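Local coordinates for protein positive phenol-degradative gene regulator (Ralstonia sp. E2, PDB 5FRY) that senses phenols through this N-terminal, zinc-containing sensory domain and activates transcription of phenol-degradation genes, probably as an ATP-dependent enhancer-binding protein, at residues A[50-55]-A[140-145]; A[62-67]-A[150-155]; A[70-75]-A[157-162]; A[105-110]-A[132-137]. All blocks are in the same frame, centred on the assembly; numbering follows the deposited sequence.

Contact 1: residues A[50-55]-A[140-145]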
loop_
_atom_site.group_PDB
_atom_site.type_symbol
_atom_site.label_atom_id
_atom_site.label_comp_id
_atom_site.label_asym_id
_atom_site.label_seq_id
_atom_site.Cartn_x
_atom_site.Cartn_y
_atom_site.Cartn_z
ATOM N N LEU A 50 -3.900 3.455 -9.245
ATOM C CA LEU A 50 -4.046 4.794 -8.687
ATOM C C LEU A 50 -3.011 5.764 -9.258
ATOM O O LEU A 50 -3.314 6.928 -9.459
ATOM C CB LEU A 50 -3.931 4.777 -7.162
ATOM C CG LEU A 50 -3.859 6.148 -6.493
ATOM C CD1 LEU A 50 -5.185 6.909 -6.568
ATOM C CD2 LEU A 50 -3.394 6.011 -5.042
ATOM N N ARG A 51 -1.803 5.276 -9.515
ATOM C CA ARG A 51 -0.741 6.115 -10.080
ATOM C C ARG A 51 -1.118 6.633 -11.458
ATOM O O ARG A 51 -0.874 7.792 -11.792
ATOM C CB ARG A 51 0.576 5.353 -10.195
ATOM C CG ARG A 51 1.622 6.153 -10.970
ATOM C CD ARG A 51 2.900 5.389 -11.186
ATOM N NE ARG A 51 3.641 5.292 -9.943
ATOM C CZ ARG A 51 4.909 5.642 -9.786
ATOM N NH1 ARG A 51 5.629 6.122 -10.803
ATOM N NH2 ARG A 51 5.460 5.498 -8.592
ATOM N N LYS A 52 -1.691 5.740 -12.256
ATOM C CA LYS A 52 -2.153 6.069 -13.591
ATOM C C LYS A 52 -3.232 7.143 -13.580
ATOM O O LYS A 52 -3.173 8.099 -14.353
ATOM C CB LYS A 52 -2.682 4.821 -14.279
ATOM C CG LYS A 52 -3.236 5.112 -15.651
ATOM C CD LYS A 52 -2.719 4.117 -16.658
ATOM C CE LYS A 52 -3.303 4.384 -18.030
ATOM N NZ LYS A 52 -3.379 3.114 -18.813
ATOM N N GLU A 53 -4.221 6.987 -12.704
ATOM C CA GLU A 53 -5.275 7.985 -12.570
ATOM C C GLU A 53 -4.751 9.325 -12.066
ATOM O O GLU A 53 -5.210 10.376 -12.512
ATOM C CB GLU A 53 -6.381 7.480 -11.637
ATOM C CG GLU A 53 -7.174 6.298 -12.193
ATOM C CD GLU A 53 -8.576 6.221 -11.620
ATOM O OE1 GLU A 53 -9.271 7.263 -11.604
ATOM O OE2 GLU A 53 -8.989 5.126 -11.175
ATOM N N LEU A 54 -3.798 9.299 -11.136
ATOM C CA LEU A 54 -3.244 10.543 -10.618
ATOM C C LEU A 54 -2.419 11.279 -11.670
ATOM O O LEU A 54 -2.438 12.506 -11.718
ATOM C CB LEU A 54 -2.394 10.292 -9.368
ATOM C CG LEU A 54 -3.183 9.942 -8.111
ATOM C CD1 LEU A 54 -2.257 9.886 -6.927
ATOM C CD2 LEU A 54 -4.318 10.931 -7.859
ATOM N N VAL A 55 -1.698 10.545 -12.509
ATOM C CA VAL A 55 -0.908 11.190 -13.555
ATOM C C VAL A 55 -1.843 11.772 -14.604
ATOM O O VAL A 55 -1.859 12.983 -14.841
ATOM C CB VAL A 55 0.081 10.214 -14.227
ATOM C CG1 VAL A 55 0.735 10.867 -15.438
ATOM C CG2 VAL A 55 1.134 9.741 -13.227
ATOM N N ARG A 140 6.515 0.986 -15.593
ATOM C CA ARG A 140 6.818 0.499 -16.932
ATOM C C ARG A 140 5.615 -0.208 -17.537
ATOM O O ARG A 140 5.394 -0.165 -18.751
ATOM C CB ARG A 140 8.020 -0.449 -16.905
ATOM C CG ARG A 140 9.221 0.058 -17.688
ATOM C CD ARG A 140 10.172 -1.073 -18.022
ATOM N NE ARG A 140 9.492 -2.119 -18.780
ATOM C CZ ARG A 140 9.406 -2.144 -20.109
ATOM N NH1 ARG A 140 9.961 -1.178 -20.831
ATOM N NH2 ARG A 140 8.769 -3.136 -20.717
ATOM N N GLN A 141 4.837 -0.859 -16.678
ATOM C CA GLN A 141 3.659 -1.585 -17.125
ATOM C C GLN A 141 2.448 -0.670 -17.290
ATOM O O GLN A 141 1.529 -0.987 -18.039
ATOM C CB GLN A 141 3.343 -2.716 -16.154
ATOM C CG GLN A 141 4.407 -3.804 -16.153
ATOM C CD GLN A 141 3.988 -5.034 -15.371
ATOM O OE1 GLN A 141 3.495 -4.929 -14.245
ATOM N NE2 GLN A 141 4.178 -6.212 -15.968
ATOM N N MET A 142 2.459 0.480 -16.623
ATOM C CA MET A 142 1.350 1.424 -16.731
ATOM C C MET A 142 1.545 2.486 -17.820
ATOM O O MET A 142 0.563 2.977 -18.384
ATOM C CB MET A 142 1.104 2.127 -15.392
ATOM C CG MET A 142 0.730 1.206 -14.229
ATOM S SD MET A 142 -0.697 0.144 -14.536
ATOM C CE MET A 142 -2.042 1.332 -14.638
ATOM N N PHE A 143 2.797 2.837 -18.113
ATOM C CA PHE A 143 3.112 3.979 -18.975
ATOM C C PHE A 143 4.155 3.662 -20.045
ATOM O O PHE A 143 4.441 4.498 -20.898
ATOM C CB PHE A 143 3.644 5.167 -18.147
ATOM C CG PHE A 143 2.665 5.729 -17.142
ATOM C CD1 PHE A 143 1.643 6.582 -17.540
ATOM C CD2 PHE A 143 2.792 5.429 -15.788
ATOM C CE1 PHE A 143 0.751 7.113 -16.608
ATOM C CE2 PHE A 143 1.908 5.944 -14.858
ATOM C CZ PHE A 143 0.886 6.791 -15.264
ATOM N N GLY A 144 4.747 2.475 -19.982
ATOM C CA GLY A 144 5.891 2.171 -20.822
ATOM C C GLY A 144 7.150 2.764 -20.218
ATOM O O GLY A 144 7.113 3.293 -19.107
ATOM N N VAL A 145 8.264 2.669 -20.936
ATOM C CA VAL A 145 9.521 3.259 -20.478
ATOM C C VAL A 145 9.369 4.775 -20.321
ATOM O O VAL A 145 8.700 5.424 -21.125
ATOM C CB VAL A 145 10.689 2.944 -21.453
ATOM C CG1 VAL A 145 11.970 3.645 -21.011
ATOM C CG2 VAL A 145 10.913 1.446 -21.559
#
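Arg51 meets Phe143 with the aliphatic part of its chain: CG and CD both lie at the edge of the ring, close to its plane, with Arg51 CD 3.8 Å from Phe143 CE2. The guanidinium plane is turned 54° from that ring, so the charged group does not stack on it. CG stands anti to the backbone N and the chain bends at chi3 (-73°), which swings NE off the line of the methylenes. The charge is met by a salt bridge from Arg51 NH2 to Glu135 and by cation-pi contacts with Trp152 and Phe67.

Lys52, the next residue, has the closest CA-CA approach, its CA 6.6 Å from Met142 CA. That same Lys52 CA lies 3.5 Å from Phe143 CZ, approaching obliquely. Its side chain serves as a hydrocarbon surface for the thioether methyl, with Lys52 CD 3.5 Å from Met142 CE and CB almost as near. Met142 is folded at chi2 and again at chi3 (-67°), the second bend placing CE against the lysine.

Val55, one turn on from Arg51, meets the aromatic ring tip to tip: Val55 CG2 is 3.6 Å from Phe143 CZ, while CB and CG1 lie near CE1. It also leans on Ala63 of helix 60-84. The outer end of the phenyl ring is thus bordered by residues from adjacent turns of one helix. This is apolar helix-helix packing, joining helix 44-58 to the C-terminal part of helix 134-143 at the surface of the zinc-bearing sensory domain.

Contact 2: residues A[62-67]-A[150-155]. With ZN (zinc ion), chain C.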
loop_
_atom_site.group_PDB
_atom_site.type_symbol
_atom_site.label_atom_id
_atom_site.label_comp_id
_atom_site.label_asym_id
_atom_site.label_seq_id
_atom_site.Cartn_x
_atom_site.Cartn_y
_atom_site.Cartn_z
ATOM N N ARG A 62 2.840 16.515 -10.504
ATOM C CA ARG A 62 2.054 16.629 -9.281
ATOM C C ARG A 62 1.814 15.249 -8.663
ATOM O O ARG A 62 1.828 15.099 -7.437
ATOM C CB ARG A 62 0.725 17.331 -9.556
ATOM C CG ARG A 62 0.079 17.896 -8.305
ATOM C CD ARG A 62 -0.937 18.974 -8.630
ATOM N NE ARG A 62 -2.264 18.426 -8.908
ATOM C CZ ARG A 62 -3.396 19.107 -8.749
ATOM N NH1 ARG A 62 -3.361 20.362 -8.311
ATOM N NH2 ARG A 62 -4.564 18.534 -9.022
ATOM N N ALA A 63 1.593 14.251 -9.518
ATOM C CA ALA A 63 1.497 12.865 -9.076
ATOM C C ALA A 63 2.775 12.473 -8.350
ATOM O O ALA A 63 2.731 11.854 -7.287
ATOM C CB ALA A 63 1.245 11.922 -10.257
ATOM N N ARG A 64 3.907 12.854 -8.943
ATOM C CA ARG A 64 5.236 12.577 -8.414
ATOM C C ARG A 64 5.415 13.115 -6.994
ATOM O O ARG A 64 5.943 12.415 -6.123
ATOM C CB ARG A 64 6.296 13.175 -9.358
ATOM C CG ARG A 64 7.715 13.278 -8.807
ATOM C CD ARG A 64 8.649 13.857 -9.890
ATOM N NE ARG A 64 9.857 14.458 -9.341
ATOM C CZ ARG A 64 11.047 13.866 -9.328
ATOM N NH1 ARG A 64 11.186 12.647 -9.842
ATOM N NH2 ARG A 64 12.095 14.491 -8.804
ATOM N N GLY A 65 4.974 14.350 -6.770
ATOM C CA GLY A 65 5.030 14.974 -5.455
ATOM C C GLY A 65 4.304 14.133 -4.421
ATOM O O GLY A 65 4.851 13.851 -3.355
ATOM N N LEU A 66 3.083 13.716 -4.756
ATOM C CA LEU A 66 2.272 12.871 -3.880
ATOM C C LEU A 66 2.985 11.553 -3.508
ATOM O O LEU A 66 3.031 11.187 -2.331
ATOM C CB LEU A 66 0.916 12.588 -4.536
ATOM C CG LEU A 66 -0.073 13.753 -4.708
ATOM C CD1 LEU A 66 -1.254 13.370 -5.584
ATOM C CD2 LEU A 66 -0.579 14.219 -3.362
ATOM N N PHE A 67 3.550 10.852 -4.488
ATOM C CA PHE A 67 4.265 9.601 -4.200
ATOM C C PHE A 67 5.570 9.802 -3.419
ATOM O O PHE A 67 5.900 9.023 -2.514
ATOM C CB PHE A 67 4.532 8.836 -5.503
ATOM C CG PHE A 67 3.354 8.029 -5.960
ATOM C CD1 PHE A 67 3.078 6.798 -5.383
ATOM C CD2 PHE A 67 2.490 8.515 -6.935
ATOM C CE1 PHE A 67 1.967 6.043 -5.793
ATOM C CE2 PHE A 67 1.374 7.769 -7.348
ATOM C CZ PHE A 67 1.118 6.533 -6.773
ATOM N N VAL A 150 11.652 7.242 -12.177
ATOM C CA VAL A 150 10.259 7.040 -11.805
ATOM C C VAL A 150 10.043 6.411 -10.419
ATOM O O VAL A 150 8.904 6.311 -9.971
ATOM C CB VAL A 150 9.534 6.130 -12.851
ATOM C CG1 VAL A 150 9.512 6.791 -14.216
ATOM C CG2 VAL A 150 10.211 4.786 -12.931
ATOM N N CYS A 151 11.100 5.967 -9.739
ATOM C CA CYS A 151 10.902 5.358 -8.411
ATOM C C CYS A 151 10.709 6.406 -7.296
ATOM O O CYS A 151 11.474 6.470 -6.338
ATOM C CB CYS A 151 12.063 4.414 -8.091
ATOM S SG CYS A 151 12.169 3.079 -9.311
ATOM N N TRP A 152 9.628 7.176 -7.426
ATOM C CA TRP A 152 9.288 8.311 -6.584
ATOM C C TRP A 152 9.101 8.033 -5.082
ATOM O O TRP A 152 9.715 8.719 -4.246
ATOM C CB TRP A 152 8.009 8.972 -7.122
ATOM C CG TRP A 152 8.092 9.313 -8.586
ATOM C CD1 TRP A 152 9.226 9.587 -9.305
ATOM C CD2 TRP A 152 6.999 9.393 -9.513
ATOM N NE1 TRP A 152 8.902 9.849 -10.617
ATOM C CE2 TRP A 152 7.544 9.732 -10.770
ATOM C CE3 TRP A 152 5.616 9.214 -9.401
ATOM C CZ2 TRP A 152 6.746 9.894 -11.906
ATOM C CZ3 TRP A 152 4.829 9.377 -10.532
ATOM C CH2 TRP A 152 5.396 9.715 -11.764
ATOM N N MET A 153 8.232 7.079 -4.745
ATOM C CA MET A 153 8.007 6.668 -3.359
ATOM C C MET A 153 9.239 6.016 -2.783
ATOM O O MET A 153 9.482 6.145 -1.578
ATOM C CB MET A 153 6.825 5.698 -3.247
ATOM C CG MET A 153 6.249 5.502 -1.845
ATOM S SD MET A 153 4.981 4.190 -1.899
ATOM C CE MET A 153 4.511 4.290 -3.588
ATOM N N GLN A 154 10.000 5.290 -3.608
ATOM C CA GLN A 154 11.220 4.670 -3.114
ATOM C C GLN A 154 12.218 5.736 -2.725
ATOM O O GLN A 154 12.893 5.610 -1.707
ATOM C CB GLN A 154 11.834 3.746 -4.146
ATOM C CG GLN A 154 11.040 2.445 -4.271
ATOM C CD GLN A 154 11.493 1.597 -5.415
ATOM O OE1 GLN A 154 10.737 0.751 -5.896
ATOM N NE2 GLN A 154 12.745 1.787 -5.849
ATOM N N ILE A 155 12.316 6.772 -3.551
ATOM C CA ILE A 155 13.208 7.916 -3.257
ATOM C C ILE A 155 12.769 8.713 -2.030
ATOM O O ILE A 155 13.584 9.031 -1.160
ATOM C CB ILE A 155 13.291 8.884 -4.460
ATOM C CG1 ILE A 155 14.191 8.296 -5.545
ATOM C CG2 ILE A 155 13.780 10.257 -4.004
ATOM C CD1 ILE A 155 15.632 8.144 -5.111
HETATM ZN ZN ZN C . 14.100 3.485 -10.297
#
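Phe67 and Met153 bring the backbones together, their CA atoms 4.8 Å apart, and Met153 CA makes a C-H...O contact to Phe67 O at 3.3 Å with an angle of 136° at the hydrogen. Beside this point the Trp152 indole lies against helix 60-84. Arg64 CB sits over one face, 3.8 Å from the centroid of the Trp152 six-membered ring and only 11° off its normal, a CH-pi contact. The arginine chain, extended from CG to NE, crosses the indole at about a right angle. Its guanidinium stands steep to the ring plane, with Arg64 NH1 3.7 Å from Trp152 CD1, so the aliphatic portion rather than a stacked charge covers this face. Over the opposite face, toward the rim, is Val150 O, 3.3 Å above the Trp152 plane.

The indole is placed by the turn that starts helix 152-166. Cys151 is the centre of an inverse gamma turn, closed by a weak bond from Trp152 N to Val150 O, and occupies the N-cap position. Its CB leads away from helix 60-84, and Cys151 SG binds the zinc ion at 2.2 Å; Glu174, Cys177 and Cys185 complete the site. Trp152 NE1 is hydrogen-bonded to Pro149 O, which helps to fix the ring.

Phe67 lies beside the indole, with Phe67 CB 3.8 Å from Trp152 CB. At the edge of its own ring, in plane, Phe67 CD1 receives Met153 CE at 3.4 Å. The methionine chain is extended through chi2 and turns at chi3 (-25°), short of a staggered value, bringing CE onto that edge.

Contact 3: residues A[70-75]-A[157-162]. With ERH (3,4-dimethylphenol), chain D.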
loop_
_atom_site.group_PDB
_atom_site.type_symbol
_atom_site.label_atom_id
_atom_site.label_comp_id
_atom_site.label_asym_id
_atom_site.label_seq_id
_atom_site.Cartn_x
_atom_site.Cartn_y
_atom_site.Cartn_z
ATOM N N MET A 70 4.567 10.321 0.125
ATOM C CA MET A 70 4.080 9.099 0.762
ATOM C C MET A 70 5.289 8.262 1.168
ATOM O O MET A 70 5.328 7.709 2.279
ATOM C CB MET A 70 3.142 8.307 -0.178
ATOM C CG MET A 70 2.512 7.153 0.514
ATOM S SD MET A 70 1.107 6.331 -0.333
ATOM C CE MET A 70 1.843 5.948 -1.861
ATOM N N GLY A 71 6.286 8.194 0.287
ATOM C CA GLY A 71 7.529 7.505 0.584
ATOM C C GLY A 71 8.207 8.104 1.809
ATOM O O GLY A 71 8.671 7.395 2.705
ATOM N N PHE A 72 8.253 9.428 1.836
ATOM C CA PHE A 72 8.844 10.190 2.953
ATOM C C PHE A 72 8.182 9.842 4.304
ATOM O O PHE A 72 8.860 9.519 5.271
ATOM C CB PHE A 72 8.751 11.690 2.660
ATOM C CG PHE A 72 9.559 12.565 3.625
ATOM C CD1 PHE A 72 9.053 12.910 4.862
ATOM C CD2 PHE A 72 10.823 13.006 3.276
ATOM C CE1 PHE A 72 9.802 13.694 5.733
ATOM C CE2 PHE A 72 11.566 13.794 4.125
ATOM C CZ PHE A 72 11.050 14.138 5.363
ATOM N N HIS A 73 6.860 9.844 4.345
ATOM C CA HIS A 73 6.162 9.453 5.560
ATOM C C HIS A 73 6.578 8.069 5.999
ATOM O O HIS A 73 6.831 7.857 7.173
ATOM C CB HIS A 73 4.661 9.577 5.335
ATOM C CG HIS A 73 4.224 11.010 5.219
ATOM N ND1 HIS A 73 3.473 11.487 4.163
ATOM C CD2 HIS A 73 4.516 12.087 5.986
ATOM C CE1 HIS A 73 3.282 12.785 4.310
ATOM N NE2 HIS A 73 3.906 13.175 5.409
ATOM N N SER A 74 6.653 7.119 5.054
ATOM C CA SER A 74 7.091 5.765 5.378
ATOM C C SER A 74 8.515 5.692 5.961
ATOM O O SER A 74 8.741 5.020 6.976
ATOM C CB SER A 74 7.000 4.873 4.132
ATOM O OG SER A 74 5.678 4.419 3.952
ATOM N N GLY A 75 9.473 6.374 5.327
ATOM C CA GLY A 75 10.873 6.304 5.753
ATOM C C GLY A 75 11.084 6.916 7.137
ATOM O O GLY A 75 11.857 6.403 7.936
ATOM N N TYR A 157 11.225 7.717 0.414
ATOM C CA TYR A 157 11.507 6.865 1.555
ATOM C C TYR A 157 12.957 7.021 2.005
ATOM O O TYR A 157 13.213 7.232 3.209
ATOM C CB TYR A 157 11.181 5.415 1.221
ATOM C CG TYR A 157 11.476 4.459 2.355
ATOM C CD1 TYR A 157 12.801 4.138 2.693
ATOM C CD2 TYR A 157 10.446 3.913 3.116
ATOM C CE1 TYR A 157 13.086 3.287 3.735
ATOM C CE2 TYR A 157 10.720 3.046 4.158
ATOM C CZ TYR A 157 12.045 2.731 4.452
ATOM O OH TYR A 157 12.350 1.859 5.475
ATOM N N ALA A 158 13.894 6.943 1.052
ATOM C CA ALA A 158 15.325 7.099 1.344
ATOM C C ALA A 158 15.604 8.447 1.982
ATOM O O ALA A 158 16.331 8.545 2.977
ATOM C CB ALA A 158 16.170 6.940 0.095
ATOM N N THR A 159 15.035 9.490 1.395
ATOM C CA THR A 159 15.165 10.842 1.910
ATOM C C THR A 159 14.649 10.950 3.351
ATOM O O THR A 159 15.360 11.447 4.255
ATOM C CB THR A 159 14.412 11.824 0.991
ATOM O OG1 THR A 159 14.970 11.739 -0.330
ATOM C CG2 THR A 159 14.510 13.241 1.492
ATOM N N GLY A 160 13.434 10.452 3.566
ATOM C CA GLY A 160 12.727 10.620 4.826
ATOM C C GLY A 160 13.435 9.904 5.949
ATOM O O GLY A 160 13.669 10.488 7.007
ATOM N N TYR A 161 13.805 8.659 5.693
ATOM C CA TYR A 161 14.502 7.822 6.660
ATOM C C TYR A 161 15.851 8.422 7.019
ATOM O O TYR A 161 16.148 8.608 8.186
ATOM C CB TYR A 161 14.695 6.405 6.113
ATOM C CG TYR A 161 15.451 5.490 7.064
ATOM C CD1 TYR A 161 16.843 5.538 7.154
ATOM C CD2 TYR A 161 14.773 4.595 7.879
ATOM C CE1 TYR A 161 17.537 4.720 8.038
ATOM C CE2 TYR A 161 15.457 3.765 8.748
ATOM C CZ TYR A 161 16.838 3.829 8.821
ATOM O OH TYR A 161 17.506 2.995 9.688
ATOM N N THR A 162 16.663 8.726 6.006
ATOM C CA THR A 162 18.007 9.239 6.268
ATOM C C THR A 162 17.917 10.571 6.969
ATOM O O THR A 162 18.664 10.853 7.910
ATOM C CB THR A 162 18.808 9.393 4.977
ATOM O OG1 THR A 162 18.675 8.191 4.199
ATOM C CG2 THR A 162 20.306 9.695 5.290
HETATM O O01 ERH D . 15.694 2.109 0.005
HETATM C C02 ERH D . 18.926 3.839 0.922
HETATM C C03 ERH D . 17.187 4.348 2.612
HETATM C C04 ERH D . 18.591 4.474 2.062
HETATM C C05 ERH D . 17.900 3.000 0.192
HETATM C C06 ERH D . 16.272 3.602 1.963
HETATM C C07 ERH D . 16.650 2.889 0.683
HETATM C C08 ERH D . 20.330 3.964 0.370
HETATM C C09 ERH D . 16.810 5.062 3.893
#
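Tyr157 turns one face of its ring to Gly75, whose CA lies 3.7 Å from the Tyr157 ring centroid and 16° off the normal, a CH-pi contact. His102 stacks with this ring. At its edge, near the plane, are Ser74 CB and the C06 atom of 3,4-dimethylphenol. Phe72 makes the reciprocal contact: Gly160 CA is 3.7 Å from the Phe72 ring centroid, over one face, and Thr159 CG2 lies at the edge in plane. The Phe72 CA-CB bond leads off from helix 157-162, but chi1 of -169° sets CG anti to the backbone N, and the ring beyond it lies over Gly160. Tyr161 is approached obliquely, by Gly75 O and by the ligand, with Tyr161 CD1 3.3 Å from C09 of the dimethylphenol.

Glycine at positions 71, 75 and 160 lets the two backbones come into direct contact: the local helix axes pass at 6.6 Å with a signed crossing angle of -36°. Carbonyls of one helix then meet CA hydrogens of the other. Gly71 O lies 3.1 Å from Tyr157 CA, and one turn later Gly75 O lies 3.3 Å from Tyr161 CA.

On the ligand side, Thr162 OG1 donates to Ala158 O at 2.7 Å, reaching it from the face opposite to Thr162 N; OG1 is also hydrogen-bonded to Tyr172 OH. The tyrosine hydroxyls are held by Asp78, for Tyr157, and by Met94 O, for Tyr161. Gly71 and Gly75, four residues apart, and the right-handed crossing with its C-H...O contacts fit a GxxxG helix pair; Tyr157, Ala158, Tyr161 and Thr162 line the phenol pocket.

Contact 4: residues A[105-110]-A[132-137]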
loop_
_atom_site.group_PDB
_atom_site.type_symbol
_atom_site.label_atom_id
_atom_site.label_comp_id
_atom_site.label_asym_id
_atom_site.label_seq_id
_atom_site.Cartn_x
_atom_site.Cartn_y
_atom_site.Cartn_z
ATOM N N GLU A 105 9.824 -4.872 3.387
ATOM C CA GLU A 105 8.548 -4.342 2.936
ATOM C C GLU A 105 8.268 -4.701 1.475
ATOM O O GLU A 105 7.216 -4.348 0.934
ATOM C CB GLU A 105 8.513 -2.814 3.157
ATOM C CG GLU A 105 8.375 -2.469 4.634
ATOM C CD GLU A 105 8.764 -1.059 5.009
ATOM O OE1 GLU A 105 8.860 -0.135 4.147
ATOM O OE2 GLU A 105 9.006 -0.874 6.212
ATOM N N GLY A 106 9.197 -5.428 0.843
ATOM C CA GLY A 106 9.018 -5.895 -0.529
ATOM C C GLY A 106 9.006 -4.780 -1.561
ATOM O O GLY A 106 8.428 -4.908 -2.632
ATOM N N VAL A 107 9.647 -3.669 -1.239
ATOM C CA VAL A 107 9.670 -2.518 -2.132
ATOM C C VAL A 107 10.774 -2.622 -3.182
ATOM O O VAL A 107 10.567 -2.349 -4.377
ATOM C CB VAL A 107 9.865 -1.210 -1.321
ATOM C CG1 VAL A 107 10.262 -0.075 -2.220
ATOM C CG2 VAL A 107 8.571 -0.861 -0.528
ATOM N N VAL A 108 11.950 -3.002 -2.710
ATOM C CA VAL A 108 13.147 -3.097 -3.537
ATOM C C VAL A 108 14.166 -3.938 -2.810
ATOM O O VAL A 108 14.113 -4.093 -1.588
ATOM C CB VAL A 108 13.776 -1.713 -3.859
ATOM C CG1 VAL A 108 15.181 -1.857 -4.492
ATOM C CG2 VAL A 108 12.909 -0.951 -4.804
ATOM N N ARG A 109 15.081 -4.488 -3.589
ATOM C CA ARG A 109 16.268 -5.135 -3.081
ATOM C C ARG A 109 17.419 -4.133 -3.079
ATOM O O ARG A 109 17.894 -3.689 -4.129
ATOM C CB ARG A 109 16.613 -6.347 -3.933
ATOM C CG ARG A 109 18.022 -6.809 -3.754
ATOM C CD ARG A 109 18.202 -7.524 -2.432
ATOM N NE ARG A 109 19.538 -8.104 -2.325
ATOM C CZ ARG A 109 20.049 -8.960 -3.199
ATOM N NH1 ARG A 109 19.340 -9.336 -4.260
ATOM N NH2 ARG A 109 21.272 -9.441 -3.018
ATOM N N VAL A 110 17.854 -3.777 -1.886
ATOM C CA VAL A 110 18.782 -2.668 -1.725
ATOM C C VAL A 110 20.181 -3.176 -1.469
ATOM O O VAL A 110 20.376 -4.107 -0.685
ATOM C CB VAL A 110 18.347 -1.747 -0.579
ATOM C CG1 VAL A 110 19.064 -0.404 -0.684
ATOM C CG2 VAL A 110 16.855 -1.535 -0.609
ATOM N N ASP A 132 15.245 -4.897 -8.722
ATOM C CA ASP A 132 13.859 -5.335 -8.718
ATOM C C ASP A 132 12.975 -4.320 -8.008
ATOM O O ASP A 132 12.053 -4.700 -7.292
ATOM C CB ASP A 132 13.725 -6.699 -8.043
ATOM C CG ASP A 132 14.455 -7.795 -8.791
ATOM O OD1 ASP A 132 14.566 -7.706 -10.038
ATOM O OD2 ASP A 132 14.918 -8.747 -8.122
ATOM N N SER A 133 13.266 -3.035 -8.204
ATOM C CA SER A 133 12.440 -1.997 -7.614
ATOM C C SER A 133 11.015 -2.220 -8.109
ATOM O O SER A 133 10.789 -2.429 -9.299
ATOM C CB SER A 133 12.948 -0.602 -7.972
ATOM O OG SER A 133 12.465 -0.196 -9.232
ATOM N N PHE A 134 10.056 -2.217 -7.192
ATOM C CA PHE A 134 8.686 -2.509 -7.596
ATOM C C PHE A 134 8.124 -1.334 -8.378
ATOM O O PHE A 134 7.325 -1.490 -9.293
ATOM C CB PHE A 134 7.803 -2.782 -6.384
ATOM C CG PHE A 134 7.116 -1.559 -5.869
ATOM C CD1 PHE A 134 7.781 -0.681 -5.030
ATOM C CD2 PHE A 134 5.825 -1.252 -6.267
ATOM C CE1 PHE A 134 7.165 0.461 -4.569
ATOM C CE2 PHE A 134 5.198 -0.098 -5.813
ATOM C CZ PHE A 134 5.866 0.757 -4.968
ATOM N N GLU A 135 8.550 -0.133 -8.014
ATOM C CA GLU A 135 7.895 1.065 -8.505
ATOM C C GLU A 135 8.238 1.291 -9.979
ATOM O O GLU A 135 7.370 1.686 -10.788
ATOM C CB GLU A 135 8.296 2.265 -7.647
ATOM C CG GLU A 135 7.418 3.460 -7.865
ATOM C CD GLU A 135 7.735 4.547 -6.874
ATOM O OE1 GLU A 135 8.732 4.378 -6.156
ATOM O OE2 GLU A 135 7.004 5.561 -6.848
ATOM N N GLY A 136 9.485 0.994 -10.333
ATOM C CA GLY A 136 9.933 1.116 -11.713
ATOM C C GLY A 136 9.254 0.053 -12.570
ATOM O O GLY A 136 8.827 0.318 -13.690
ATOM N N ASP A 137 9.147 -1.151 -12.018
ATOM C CA ASP A 137 8.376 -2.242 -12.617
ATOM C C ASP A 137 6.934 -1.849 -12.925
ATOM O O ASP A 137 6.443 -2.119 -14.016
ATOM C CB ASP A 137 8.368 -3.461 -11.690
ATOM C CG ASP A 137 9.585 -4.338 -11.858
ATOM O OD1 ASP A 137 10.627 -3.832 -12.326
ATOM O OD2 ASP A 137 9.509 -5.536 -11.515
#
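Phe134 and Val107 are tied by a backbone bond, Phe134 N to Val107 O at 2.9 Å and 158° at the hydrogen, the donor lying nearly on the extension of the carbonyl bond. The same oxygen also sits at the edge of the aromatic ring, in its plane, with Phe134 CD1 3.3 Å from Val107 O. This position follows from an unusual chi1 of 92°, off the common staggered values, which sets CG on the side of the Val107 carbonyl, where its oxygen meets the ring edge. Val107, with CG1 anti to its backbone N, crosses the phenyl obliquely and places CG1 3.8 Å from Phe134 CD1. Glu135 CB lies over one face of the ring, toward its rim.

Ser133 carries OG between its backbone N and carbonyl carbon (chi1 84°), the crowded position. From there OG accepts a weak bond from Gly136 N at 3.4 Å, capping the helix that begins with Phe134. Val108 packs beside Ser133, although the very short carbon approach of its CG2 is doubtful.

Gly106 closes helix 97-104 in a Schellman motif with positive phi, and its carbonyl, like that of Asp132, accepts from Arg38 of the second subunit. The chain then enters strand 109-118, paired antiparallel with strand 123-131 through Arg109 and Glu131, so the contact joins a helix C-terminus and a sheet edge to the start of helix 134-143, with Gln154 of helix 152-166 packed against Val107, Ser133 and Phe134.

In the fold
Contacts 2 and 3 are buried and lie on the same pair, helices 60-84 and 152-166: contact 2 packs large side chains beside the zinc site, whereas contact 3 uses glycines and C-H...O contacts beside the phenol pocket. Contact 1 is the surface member, apolar and farthest from the chain centre. Contact 4, also buried, is the one with a hydrogen bond between its segments, and shares helix 134-143 with contact 1. Glu135 connects three of them, pairing with Arg51 of contact 1 and accepting from the Met153 and Gln154 amides of contact 2. Each joins the N-terminal, activator-of-aromatic-catabolism part of the chain to the V4R part, and all four touch the second subunit.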